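Local coordinates for formimidoylglutamase (Bacillus subtilis, PDB 3M1R), which catalyses the manganese-dependent hydrolysis of N-formimidoyl-L-glutamate to L-glutamate and formamide, a step of histidine degradation, at residues D[45-50]-D[95-100]; D[77-83]-D[313-318]; D[129-134]-D[166-171]; D[238-242]-D[277-282]. All coordinates share one frame. Residues are numbered along the deposited sequence.

Contact 1 of 4, residues D[45-50]-D[95-100]; sequences VPLSKS and IHVTDI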
loop_
_atom_site.group_PDB
_atom_site.type_symbol
_atom_site.label_atom_id
_atom_site.label_comp_id
_atom_site.label_asym_id
_atom_site.label_seq_id
_atom_site.Cartn_x
_atom_site.Cartn_y
_atom_site.Cartn_z
ATOM N N VAL D 45 9.665 -11.710 22.943
ATOM C CA VAL D 45 8.795 -11.060 23.933
ATOM C C VAL D 45 7.805 -10.165 23.183
ATOM O O VAL D 45 8.027 -8.963 23.052
ATOM C CB VAL D 45 9.597 -10.185 24.911
ATOM C CG1 VAL D 45 8.674 -9.564 25.989
ATOM C CG2 VAL D 45 10.729 -10.976 25.550
ATOM N N PRO D 46 6.724 -10.759 22.664
ATOM C CA PRO D 46 5.772 -10.079 21.784
ATOM C C PRO D 46 4.767 -9.196 22.534
ATOM O O PRO D 46 3.565 -9.405 22.380
ATOM C CB PRO D 46 5.024 -11.240 21.111
ATOM C CG PRO D 46 5.446 -12.500 21.848
ATOM C CD PRO D 46 6.284 -12.119 23.002
ATOM N N LEU D 47 5.246 -8.243 23.326
ATOM C CA LEU D 47 4.372 -7.312 24.038
ATOM C C LEU D 47 4.358 -5.963 23.332
ATOM O O LEU D 47 5.411 -5.374 23.078
ATOM C CB LEU D 47 4.838 -7.138 25.487
ATOM C CG LEU D 47 4.086 -6.175 26.416
ATOM C CD1 LEU D 47 2.759 -6.753 26.857
ATOM C CD2 LEU D 47 4.912 -5.865 27.633
ATOM N N SER D 48 3.169 -5.465 23.017
ATOM C CA SER D 48 3.073 -4.154 22.404
ATOM C C SER D 48 1.844 -3.376 22.850
ATOM O O SER D 48 1.621 -2.256 22.390
ATOM C CB SER D 48 3.110 -4.263 20.870
ATOM O OG SER D 48 2.069 -5.097 20.384
ATOM N N LYS D 49 1.046 -3.952 23.740
ATOM C CA LYS D 49 -0.169 -3.264 24.181
ATOM C C LYS D 49 0.115 -2.202 25.240
ATOM O O LYS D 49 -0.751 -1.385 25.557
ATOM C CB LYS D 49 -1.243 -4.258 24.640
ATOM C CG LYS D 49 -2.151 -4.701 23.500
ATOM C CD LYS D 49 -3.004 -5.903 23.869
ATOM C CE LYS D 49 -3.737 -6.433 22.649
ATOM N NZ LYS D 49 -4.412 -7.739 22.895
ATOM N N SER D 50 1.336 -2.208 25.765
ATOM C CA SER D 50 1.773 -1.202 26.737
ATOM C C SER D 50 2.132 0.109 26.048
ATOM O O SER D 50 2.206 1.166 26.685
ATOM C CB SER D 50 2.969 -1.718 27.537
ATOM O OG SER D 50 3.831 -2.461 26.698
ATOM N N ILE D 95 2.376 -13.812 26.626
ATOM C CA ILE D 95 1.892 -12.473 26.911
ATOM C C ILE D 95 0.386 -12.502 27.139
ATOM O O ILE D 95 -0.363 -13.073 26.345
ATOM C CB ILE D 95 2.213 -11.494 25.758
ATOM C CG1 ILE D 95 3.717 -11.437 25.494
ATOM C CG2 ILE D 95 1.647 -10.090 26.061
ATOM C CD1 ILE D 95 4.543 -11.051 26.696
ATOM N N HIS D 96 -0.062 -11.887 28.224
ATOM C CA HIS D 96 -1.491 -11.825 28.490
ATOM C C HIS D 96 -2.212 -10.930 27.484
ATOM O O HIS D 96 -1.832 -9.772 27.286
ATOM C CB HIS D 96 -1.759 -11.308 29.892
ATOM C CG HIS D 96 -3.143 -11.592 30.367
ATOM N ND1 HIS D 96 -3.407 -12.176 31.586
ATOM C CD2 HIS D 96 -4.343 -11.407 29.768
ATOM C CE1 HIS D 96 -4.713 -12.318 31.727
ATOM N NE2 HIS D 96 -5.303 -11.861 30.638
ATOM N N VAL D 97 -3.253 -11.464 26.853
ATOM C CA VAL D 97 -4.044 -10.677 25.910
ATOM C C VAL D 97 -4.482 -9.352 26.544
ATOM O O VAL D 97 -4.408 -8.299 25.911
ATOM C CB VAL D 97 -5.306 -11.436 25.437
ATOM C CG1 VAL D 97 -6.064 -10.601 24.396
ATOM C CG2 VAL D 97 -4.942 -12.810 24.883
ATOM N N THR D 98 -4.885 -9.429 27.813
ATOM C CA THR D 98 -5.556 -8.346 28.530
ATOM C C THR D 98 -4.670 -7.500 29.460
ATOM O O THR D 98 -4.518 -6.292 29.250
ATOM C CB THR D 98 -6.725 -8.927 29.368
ATOM O OG1 THR D 98 -7.835 -9.214 28.506
ATOM C CG2 THR D 98 -7.154 -7.958 30.478
ATOM N N ASP D 99 -4.104 -8.141 30.485
ATOM C CA ASP D 99 -3.437 -7.450 31.595
ATOM C C ASP D 99 -1.928 -7.254 31.399
ATOM O O ASP D 99 -1.155 -8.210 31.453
ATOM C CB ASP D 99 -3.695 -8.208 32.900
ATOM C CG ASP D 99 -3.216 -7.450 34.123
ATOM O OD1 ASP D 99 -2.275 -6.638 33.993
ATOM O OD2 ASP D 99 -3.785 -7.670 35.219
ATOM N N ILE D 100 -1.520 -6.004 31.203
ATOM C CA ILE D 100 -0.131 -5.671 30.913
ATOM C C ILE D 100 0.795 -5.987 32.091
ATOM O O ILE D 100 1.916 -6.452 31.901
ATOM C CB ILE D 100 0.012 -4.183 30.520
ATOM C CG1 ILE D 100 1.233 -3.970 29.641
ATOM C CG2 ILE D 100 0.153 -3.318 31.743
ATOM C CD1 ILE D 100 2.420 -3.434 30.405
#

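Contact 2 of 4, residues D[77-83]-D[313-318]; sequences ELGEHVV and LKGMKL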
loop_
_atom_site.group_PDB
_atom_site.type_symbol
_atom_site.label_atom_id
_atom_site.label_comp_id
_atom_site.label_asym_id
_atom_site.label_seq_id
_atom_site.Cartn_x
_atom_site.Cartn_y
_atom_site.Cartn_z
ATOM N N GLU D 77 34.710 -11.192 7.477
ATOM C CA GLU D 77 35.711 -10.567 8.337
ATOM C C GLU D 77 36.187 -11.525 9.442
ATOM O O GLU D 77 37.171 -11.261 10.123
ATOM C CB GLU D 77 35.161 -9.270 8.936
ATOM C CG GLU D 77 36.179 -8.424 9.697
ATOM C CD GLU D 77 35.561 -7.153 10.279
ATOM O OE1 GLU D 77 35.876 -6.812 11.441
ATOM O OE2 GLU D 77 34.752 -6.503 9.580
ATOM N N LEU D 78 35.481 -12.638 9.603
ATOM C CA LEU D 78 35.837 -13.649 10.584
ATOM C C LEU D 78 36.392 -14.860 9.858
ATOM O O LEU D 78 37.090 -15.680 10.441
ATOM C CB LEU D 78 34.596 -14.078 11.367
ATOM C CG LEU D 78 34.364 -13.617 12.810
ATOM C CD1 LEU D 78 34.607 -12.134 12.987
ATOM C CD2 LEU D 78 32.955 -13.999 13.219
ATOM N N GLY D 79 36.066 -14.976 8.576
ATOM C CA GLY D 79 36.411 -16.165 7.828
ATOM C C GLY D 79 35.721 -17.387 8.403
ATOM O O GLY D 79 36.211 -18.510 8.272
ATOM N N GLU D 80 34.575 -17.169 9.044
ATOM C CA GLU D 80 33.804 -18.268 9.600
ATOM C C GLU D 80 32.390 -17.849 9.988
ATOM O O GLU D 80 32.067 -16.658 10.051
ATOM C CB GLU D 80 34.521 -18.839 10.822
ATOM C CG GLU D 80 34.944 -17.776 11.814
ATOM C CD GLU D 80 35.623 -18.359 13.032
ATOM O OE1 GLU D 80 35.507 -19.584 13.252
ATOM O OE2 GLU D 80 36.270 -17.586 13.772
ATOM N N HIS D 81 31.547 -18.837 10.256
ATOM C CA HIS D 81 30.197 -18.559 10.709
ATOM C C HIS D 81 30.195 -17.922 12.102
ATOM O O HIS D 81 31.104 -18.168 12.911
ATOM C CB HIS D 81 29.377 -19.839 10.661
ATOM C CG HIS D 81 29.393 -20.493 9.317
ATOM N ND1 HIS D 81 29.308 -21.856 9.148
ATOM C CD2 HIS D 81 29.504 -19.964 8.076
ATOM C CE1 HIS D 81 29.355 -22.139 7.859
ATOM N NE2 HIS D 81 29.475 -21.009 7.186
ATOM N N VAL D 82 29.191 -17.090 12.375
ATOM C CA VAL D 82 29.115 -16.392 13.662
ATOM C C VAL D 82 28.566 -17.290 14.753
ATOM O O VAL D 82 28.689 -16.981 15.932
ATOM C CB VAL D 82 28.246 -15.119 13.602
ATOM C CG1 VAL D 82 28.908 -14.046 12.747
ATOM C CG2 VAL D 82 26.835 -15.454 13.118
ATOM N N VAL D 83 27.929 -18.386 14.355
ATOM C CA VAL D 83 27.538 -19.423 15.296
ATOM C C VAL D 83 28.390 -20.652 15.008
ATOM O O VAL D 83 28.349 -21.202 13.904
ATOM C CB VAL D 83 26.055 -19.774 15.157
ATOM C CG1 VAL D 83 25.725 -21.024 15.947
ATOM C CG2 VAL D 83 25.206 -18.616 15.627
ATOM N N LEU D 313 26.491 -11.138 17.554
ATOM C CA LEU D 313 27.024 -12.502 17.564
ATOM C C LEU D 313 28.478 -12.469 17.120
ATOM O O LEU D 313 29.336 -13.124 17.704
ATOM C CB LEU D 313 26.245 -13.381 16.599
ATOM C CG LEU D 313 25.261 -14.479 17.020
ATOM C CD1 LEU D 313 25.070 -14.664 18.516
ATOM C CD2 LEU D 313 23.943 -14.250 16.310
ATOM N N LYS D 314 28.737 -11.690 16.080
ATOM C CA LYS D 314 30.079 -11.515 15.553
ATOM C C LYS D 314 31.011 -11.030 16.662
ATOM O O LYS D 314 32.106 -11.563 16.842
ATOM C CB LYS D 314 30.043 -10.499 14.412
ATOM C CG LYS D 314 31.365 -10.298 13.690
ATOM C CD LYS D 314 31.181 -9.300 12.557
ATOM C CE LYS D 314 32.507 -8.774 12.051
ATOM N NZ LYS D 314 32.317 -7.733 11.013
ATOM N N GLY D 315 30.564 -10.014 17.400
ATOM C CA GLY D 315 31.353 -9.442 18.476
ATOM C C GLY D 315 31.612 -10.470 19.550
ATOM O O GLY D 315 32.723 -10.570 20.058
HETATM N N MSE D 316 30.597 -11.253 19.891
HETATM C CA MSE D 316 30.784 -12.297 20.890
HETATM C C MSE D 316 31.789 -13.362 20.425
HETATM O O MSE D 316 32.660 -13.771 21.194
HETATM C CB MSE D 316 29.450 -12.927 21.293
HETATM C CG MSE D 316 28.479 -11.921 21.925
HETATM SE SE MSE D 316 26.676 -12.620 22.077
HETATM C CE MSE D 316 26.993 -13.816 23.588
ATOM N N LYS D 317 31.679 -13.788 19.167
ATOM C CA LYS D 317 32.601 -14.775 18.614
ATOM C C LYS D 317 34.039 -14.248 18.632
ATOM O O LYS D 317 34.989 -15.007 18.753
ATOM C CB LYS D 317 32.188 -15.195 17.194
ATOM C CG LYS D 317 33.116 -16.226 16.552
ATOM C CD LYS D 317 32.389 -17.482 16.069
ATOM C CE LYS D 317 33.398 -18.560 15.634
ATOM N NZ LYS D 317 32.795 -19.737 14.929
ATOM N N LEU D 318 34.172 -12.937 18.536
ATOM C CA LEU D 318 35.459 -12.274 18.437
ATOM C C LEU D 318 36.095 -12.014 19.801
ATOM O O LEU D 318 37.309 -11.845 19.899
ATOM C CB LEU D 318 35.257 -10.935 17.734
ATOM C CG LEU D 318 36.265 -10.526 16.669
ATOM C CD1 LEU D 318 37.082 -11.723 16.190
ATOM C CD2 LEU D 318 35.531 -9.857 15.512
#

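Contact 3 of 4, residues D[129-134]-D[166-171]; sequences DNSISY and PTNGTP. With CA (calcium ion), chain B.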
loop_
_atom_site.group_PDB
_atom_site.type_symbol
_atom_site.label_atom_id
_atom_site.label_comp_id
_atom_site.label_asym_id
_atom_site.label_seq_id
_atom_site.Cartn_x
_atom_site.Cartn_y
_atom_site.Cartn_z
ATOM N N ASP D 129 7.757 -4.040 22.635
ATOM C CA ASP D 129 7.918 -2.596 22.708
ATOM C C ASP D 129 8.894 -2.214 23.817
ATOM O O ASP D 129 9.432 -3.080 24.493
ATOM C CB ASP D 129 6.562 -1.904 22.884
ATOM C CG ASP D 129 5.930 -2.190 24.226
ATOM O OD1 ASP D 129 6.670 -2.518 25.184
ATOM O OD2 ASP D 129 4.683 -2.090 24.320
ATOM N N ASN D 130 9.106 -0.919 24.014
ATOM C CA ASN D 130 10.154 -0.484 24.923
ATOM C C ASN D 130 9.892 -0.858 26.377
ATOM O O ASN D 130 10.825 -0.950 27.179
ATOM C CB ASN D 130 10.452 1.018 24.776
ATOM C CG ASN D 130 11.946 1.328 24.923
ATOM O OD1 ASN D 130 12.443 2.317 24.380
ATOM N ND2 ASN D 130 12.676 0.457 25.653
ATOM N N SER D 131 8.629 -1.094 26.715
ATOM C CA SER D 131 8.272 -1.324 28.119
ATOM C C SER D 131 8.903 -2.595 28.697
ATOM O O SER D 131 9.013 -2.720 29.904
ATOM C CB SER D 131 6.757 -1.399 28.279
ATOM O OG SER D 131 6.275 -2.645 27.819
ATOM N N ILE D 132 9.315 -3.537 27.837
ATOM C CA ILE D 132 9.842 -4.818 28.319
ATOM C C ILE D 132 11.183 -4.666 29.019
ATOM O O ILE D 132 11.600 -5.558 29.750
ATOM C CB ILE D 132 9.984 -5.891 27.188
ATOM C CG1 ILE D 132 11.219 -5.628 26.321
ATOM C CG2 ILE D 132 8.721 -5.939 26.323
ATOM C CD1 ILE D 132 11.568 -6.782 25.363
ATOM N N SER D 133 11.856 -3.541 28.792
ATOM C CA SER D 133 13.200 -3.334 29.330
ATOM C C SER D 133 13.233 -3.303 30.848
ATOM O O SER D 133 14.276 -3.563 31.473
ATOM C CB SER D 133 13.833 -2.063 28.762
ATOM O OG SER D 133 14.015 -2.185 27.365
ATOM N N TYR D 134 12.099 -2.992 31.458
ATOM C CA TYR D 134 12.048 -3.047 32.904
ATOM C C TYR D 134 12.205 -4.483 33.381
ATOM O O TYR D 134 13.071 -4.774 34.204
ATOM C CB TYR D 134 10.750 -2.473 33.448
ATOM C CG TYR D 134 10.552 -2.799 34.901
ATOM C CD1 TYR D 134 11.116 -2.002 35.893
ATOM C CD2 TYR D 134 9.802 -3.903 35.288
ATOM C CE1 TYR D 134 10.933 -2.292 37.231
ATOM C CE2 TYR D 134 9.612 -4.203 36.639
ATOM C CZ TYR D 134 10.188 -3.397 37.597
ATOM O OH TYR D 134 10.013 -3.686 38.928
ATOM N N PRO D 166 2.488 1.172 33.347
ATOM C CA PRO D 166 3.785 0.723 32.814
ATOM C C PRO D 166 3.825 0.936 31.302
ATOM O O PRO D 166 3.901 -0.029 30.531
ATOM C CB PRO D 166 3.817 -0.776 33.152
ATOM C CG PRO D 166 2.818 -0.949 34.254
ATOM C CD PRO D 166 1.743 0.075 33.991
ATOM N N THR D 167 3.752 2.199 30.888
ATOM C CA THR D 167 3.692 2.516 29.472
ATOM C C THR D 167 5.050 2.409 28.819
ATOM O O THR D 167 6.083 2.191 29.475
ATOM C CB THR D 167 3.059 3.911 29.153
ATOM O OG1 THR D 167 3.706 4.948 29.902
ATOM C CG2 THR D 167 1.578 3.919 29.462
ATOM N N ASN D 168 5.001 2.549 27.502
ATOM C CA ASN D 168 6.144 2.473 26.622
ATOM C C ASN D 168 7.360 3.190 27.174
ATOM O O ASN D 168 8.471 2.664 27.151
ATOM C CB ASN D 168 5.763 3.094 25.272
ATOM C CG ASN D 168 6.217 2.260 24.124
ATOM O OD1 ASN D 168 6.442 1.063 24.288
ATOM N ND2 ASN D 168 6.362 2.868 22.951
ATOM N N GLY D 169 7.134 4.403 27.660
ATOM C CA GLY D 169 8.216 5.299 28.004
ATOM C C GLY D 169 8.690 5.262 29.441
ATOM O O GLY D 169 9.480 6.120 29.843
ATOM N N THR D 170 8.244 4.279 30.217
ATOM C CA THR D 170 8.535 4.306 31.655
ATOM C C THR D 170 9.651 3.373 32.160
ATOM O O THR D 170 9.999 3.439 33.340
ATOM C CB THR D 170 7.279 4.008 32.497
ATOM O OG1 THR D 170 6.915 2.629 32.341
ATOM C CG2 THR D 170 6.118 4.890 32.066
ATOM N N PRO D 171 10.215 2.519 31.287
ATOM C CA PRO D 171 11.031 1.434 31.848
ATOM C C PRO D 171 12.143 1.954 32.744
ATOM O O PRO D 171 12.367 1.415 33.827
ATOM C CB PRO D 171 11.672 0.785 30.620
ATOM C CG PRO D 171 11.029 1.388 29.442
ATOM C CD PRO D 171 10.461 2.697 29.845
HETATM CA CA CA B . 12.469 4.651 23.930
#

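Contact 4 of 4, residues D[238-242]-D[277-282]; sequences DFIFI and IAQQPN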
loop_
_atom_site.group_PDB
_atom_site.type_symbol
_atom_site.label_atom_id
_atom_site.label_comp_id
_atom_site.label_asym_id
_atom_site.label_seq_id
_atom_site.Cartn_x
_atom_site.Cartn_y
_atom_site.Cartn_z
ATOM N N ASP D 238 29.730 -5.221 37.132
ATOM C CA ASP D 238 30.140 -6.590 36.866
ATOM C C ASP D 238 29.716 -7.080 35.493
ATOM O O ASP D 238 30.377 -7.937 34.916
ATOM C CB ASP D 238 29.586 -7.525 37.938
ATOM C CG ASP D 238 30.341 -7.417 39.245
ATOM O OD1 ASP D 238 31.580 -7.264 39.205
ATOM O OD2 ASP D 238 29.695 -7.489 40.309
ATOM N N PHE D 239 28.606 -6.547 34.980
ATOM C CA PHE D 239 28.083 -6.964 33.678
ATOM C C PHE D 239 27.549 -5.783 32.884
ATOM O O PHE D 239 27.214 -4.740 33.448
ATOM C CB PHE D 239 26.945 -7.969 33.846
ATOM C CG PHE D 239 27.299 -9.152 34.695
ATOM C CD1 PHE D 239 27.168 -9.096 36.073
ATOM C CD2 PHE D 239 27.745 -10.328 34.113
ATOM C CE1 PHE D 239 27.485 -10.181 36.856
ATOM C CE2 PHE D 239 28.065 -11.423 34.894
ATOM C CZ PHE D 239 27.934 -11.347 36.267
ATOM N N ILE D 240 27.454 -5.960 31.572
ATOM C CA ILE D 240 26.842 -4.957 30.717
ATOM C C ILE D 240 25.659 -5.575 29.981
ATOM O O ILE D 240 25.713 -6.740 29.589
ATOM C CB ILE D 240 27.845 -4.376 29.711
ATOM C CG1 ILE D 240 28.353 -5.468 28.780
ATOM C CG2 ILE D 240 29.016 -3.724 30.437
ATOM C CD1 ILE D 240 29.664 -5.124 28.118
ATOM N N PHE D 241 24.577 -4.801 29.841
ATOM C CA PHE D 241 23.413 -5.218 29.075
ATOM C C PHE D 241 23.189 -4.196 27.978
ATOM O O PHE D 241 23.223 -2.995 28.219
ATOM C CB PHE D 241 22.179 -5.329 29.977
ATOM C CG PHE D 241 20.921 -5.761 29.252
ATOM C CD1 PHE D 241 20.657 -7.104 29.025
ATOM C CD2 PHE D 241 19.997 -4.827 28.821
ATOM C CE1 PHE D 241 19.501 -7.506 28.375
ATOM C CE2 PHE D 241 18.831 -5.221 28.171
ATOM C CZ PHE D 241 18.580 -6.561 27.952
ATOM N N ILE D 242 22.994 -4.682 26.764
ATOM C CA ILE D 242 22.837 -3.816 25.616
ATOM C C ILE D 242 21.364 -3.738 25.250
ATOM O O ILE D 242 20.760 -4.747 24.892
ATOM C CB ILE D 242 23.603 -4.359 24.398
ATOM C CG1 ILE D 242 25.097 -4.497 24.693
ATOM C CG2 ILE D 242 23.389 -3.461 23.185
ATOM C CD1 ILE D 242 25.836 -5.124 23.528
ATOM N N ILE D 277 30.837 -3.171 21.364
ATOM C CA ILE D 277 30.396 -3.473 22.726
ATOM C C ILE D 277 30.313 -4.981 22.987
ATOM O O ILE D 277 30.682 -5.463 24.062
ATOM C CB ILE D 277 29.027 -2.841 23.020
ATOM C CG1 ILE D 277 29.157 -1.318 23.106
ATOM C CG2 ILE D 277 28.451 -3.412 24.301
ATOM C CD1 ILE D 277 27.846 -0.572 22.901
ATOM N N ALA D 278 29.843 -5.724 21.991
ATOM C CA ALA D 278 29.651 -7.160 22.126
ATOM C C ALA D 278 30.947 -7.925 22.418
ATOM O O ALA D 278 30.904 -9.054 22.915
ATOM C CB ALA D 278 28.980 -7.713 20.880
ATOM N N GLN D 279 32.092 -7.315 22.105
ATOM C CA GLN D 279 33.401 -7.937 22.338
ATOM C C GLN D 279 33.905 -7.738 23.758
ATOM O O GLN D 279 34.844 -8.404 24.192
ATOM C CB GLN D 279 34.446 -7.348 21.396
ATOM C CG GLN D 279 34.230 -7.696 19.952
ATOM C CD GLN D 279 35.285 -7.087 19.064
ATOM O OE1 GLN D 279 35.281 -5.884 18.820
ATOM N NE2 GLN D 279 36.208 -7.914 18.583
ATOM N N GLN D 280 33.290 -6.797 24.462
ATOM C CA GLN D 280 33.735 -6.401 25.784
ATOM C C GLN D 280 33.423 -7.504 26.793
ATOM O O GLN D 280 32.632 -8.402 26.509
ATOM C CB GLN D 280 33.092 -5.057 26.166
ATOM C CG GLN D 280 34.100 -3.915 26.338
ATOM C CD GLN D 280 34.855 -3.568 25.063
ATOM O OE1 GLN D 280 35.882 -2.899 25.105
ATOM N NE2 GLN D 280 34.347 -4.018 23.928
ATOM N N PRO D 281 34.066 -7.461 27.968
ATOM C CA PRO D 281 33.871 -8.539 28.946
ATOM C C PRO D 281 32.510 -8.486 29.653
ATOM O O PRO D 281 32.017 -7.417 29.970
ATOM C CB PRO D 281 35.006 -8.310 29.972
ATOM C CG PRO D 281 35.942 -7.324 29.336
ATOM C CD PRO D 281 35.114 -6.514 28.380
ATOM N N ASN D 282 31.926 -9.656 29.878
ATOM C CA ASN D 282 30.736 -9.818 30.700
ATOM C C ASN D 282 29.480 -9.151 30.121
ATOM O O ASN D 282 28.632 -8.624 30.856
ATOM C CB ASN D 282 31.015 -9.385 32.145
ATOM C CG ASN D 282 32.220 -10.125 32.757
ATOM O OD1 ASN D 282 33.200 -9.501 33.180
ATOM N ND2 ASN D 282 32.148 -11.456 32.794
#

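Contact 1 of 4, residues D[45-50]-D[95-100]
Ile95 is the centre of this contact and gives it the most surface. Its CG1 lies 3.6 Å from CD of Pro46, and its CG2 lies 3.6 Å from CD1 of Leu47. Pro46 is the middle residue of an inverse gamma turn, which bends the chain just after strand 39-45. Leu47 also reaches the second isoleucine, with its CD1 4.2 Å from CG1 of Ile100. The side chain of Leu47 thus sits between the two isoleucines. Further along, CB of Ser50 packs on CD1 of Ile100 at 3.4 Å. The hydroxyl of Ser50 is engaged elsewhere, by Asp129 and Ser131. At the polar edge Lys49 extends over the 95-100 loop. Its NZ donates a hydrogen bond to O of Val97 at 3.1 Å, and NZ also bonds to the backbone of Ser51 of the second subunit. The edge of the contact is therefore part of a subunit interface. Asp99 is the N-cap of helix 100-117, so the loop ends where that helix begins. Both loops follow neighbouring parallel strands, 39-45 and 87-93, at their C-terminal ends. The C-terminal ends of the parallel strands are where the arginase-type alpha/beta fold carries its metal site.

Contact 2 of 4, residues D[77-83]-D[313-318]
Two salt bridges tie the 77-83 turn to the last turns of helix 300-318. NZ of Lys314 lies 3.1 Å from OE2 of Glu77, and NZ of Lys317 lies 3.2 Å from OE1 of Glu80. The hydrogen bond within each pair is weak. Lys314 also forms a salt bridge with Glu193 of the third subunit, so its charge is shared across an interface. Lys317 makes a further hydrogen bond from NZ to the backbone O of His81, at 3.1 Å. Its side chain runs past the end of strand 80-81, with its CD 3.7 Å from O of Val82.

The apolar contacts lie between and beside these polar ends. CD1 of Leu78 meets CD2 of Leu318 at 3.5 Å. The same CD1 is 3.8 Å from CG of Lys314, so the aliphatic part of the lysine joins the packing. Val82 sits against the helix, its CB 4.0 Å from CB of Leu313 and its CG1 4.0 Å from CA of Lys314.

Strands 74-75 and 80-81 form a small antiparallel hairpin. Gly79 and Glu80 face Ser75 in a G1 beta bulge, where Gly79 has positive phi. The hairpin lies along one side of helix 300-318. Leu313 and Met316 also reach strands 39-45 and 121-127 of the main parallel sheet, and Gly315 meets Ala278 at the end of helix 267-278.

Contact 3 of 4, residues D[129-134]-D[166-171]
Pro171 lays its ring against the backbone of the 129-134 turn. Its CG is 3.3 Å from O of Asn130 and 4.1 Å from CA of Ser131, while its CB is 3.9 Å from N of Tyr134. Pro171 begins helix 171-178, which here meets the segment leading into helix 133-141. Asn168 reaches the other end of the turn. Its OD1 accepts a weak hydrogen bond from N of Asn130 at 3.3 Å; Glu290 is a further partner of that N. Asp129 forms an Asx turn: its OD1 is 2.9 Å from N of Ser131 and also accepts from OG of Ser131 at 2.7 Å, while its OD2 is bonded to Ser50. Asn130 is the middle residue of this turn and lies at the metal centre, consistent with the two-manganese site of the arginase family. In this crystal one calcium ion is bound by the side chain of Asn130 together with Asp153, Asp157 and Asp245. The 166-171 loop is itself shaped by a type I turn, closed by N of Thr170 bonding to O of Thr167 at 3.1 Å.

Contact 4 of 4, residues D[238-242]-D[277-282]
Asn282 has the most surface buried here, followed by Ile240 and Ile277. Asn282 stands just before strand 283-289, and its backbone O turns to strand 239-245. That O accepts a hydrogen bond from N of Ile240 at 3.0 Å, with an almost straight N-H...O angle of 165°. The same O is 3.3 Å from CA of Phe239 in a CA-H...O contact, and it lies at the edge of the Phe239 ring, near its plane. CB of Asn282 packs 3.2 Å from O of Asp238.

Ile240 points its side chain at the turn that follows helix 267-278. Its CD1 touches CB of Gln280 at 3.9 Å and O of Pro281 at 3.8 Å. The same CD1 is 4.4 Å from CG2 of Ile277.

Ile277 lies in the last part of the helix and faces the strand. Its CG2 is a close 3.2 Å from CD1 of Ile242. Ile240 and Ile242 alternate with Phe241, whose CA-to-CB bond points away from the 277-282 segment.

The segments belong to one beta-alpha-beta unit: strand 239-245, helix 267-278, strand 283-289. The chemistry divides by place. The backbone hydrogen bond sets the start of strand 283-289 beside strand 239-245, and the isoleucines seat the end of the helix on the sheet through apolar contact.

Overall arrangement
Contacts 1 and 3 lie next to each other, with centres about 11 Å apart. They are joined by the OG of Ser50, which is 2.6 Å from OD2 of Asp129 and 2.7 Å from OG of Ser131. Both also touch the second subunit. Contact 3 supplies the metal ligand Asn130. The side chain of Ser50 in contact 1 is about 12 Å from a calcium ion. Contacts 2 and 4 touch as well, with centres about 16 Å apart: CG of Leu318 is 3.2 Å from NE2 of Gln279. Contact 2 meets the third subunit. Contacts 1 and 2 lie on opposite sides of the chain's centre, their own centres about 34 Å apart.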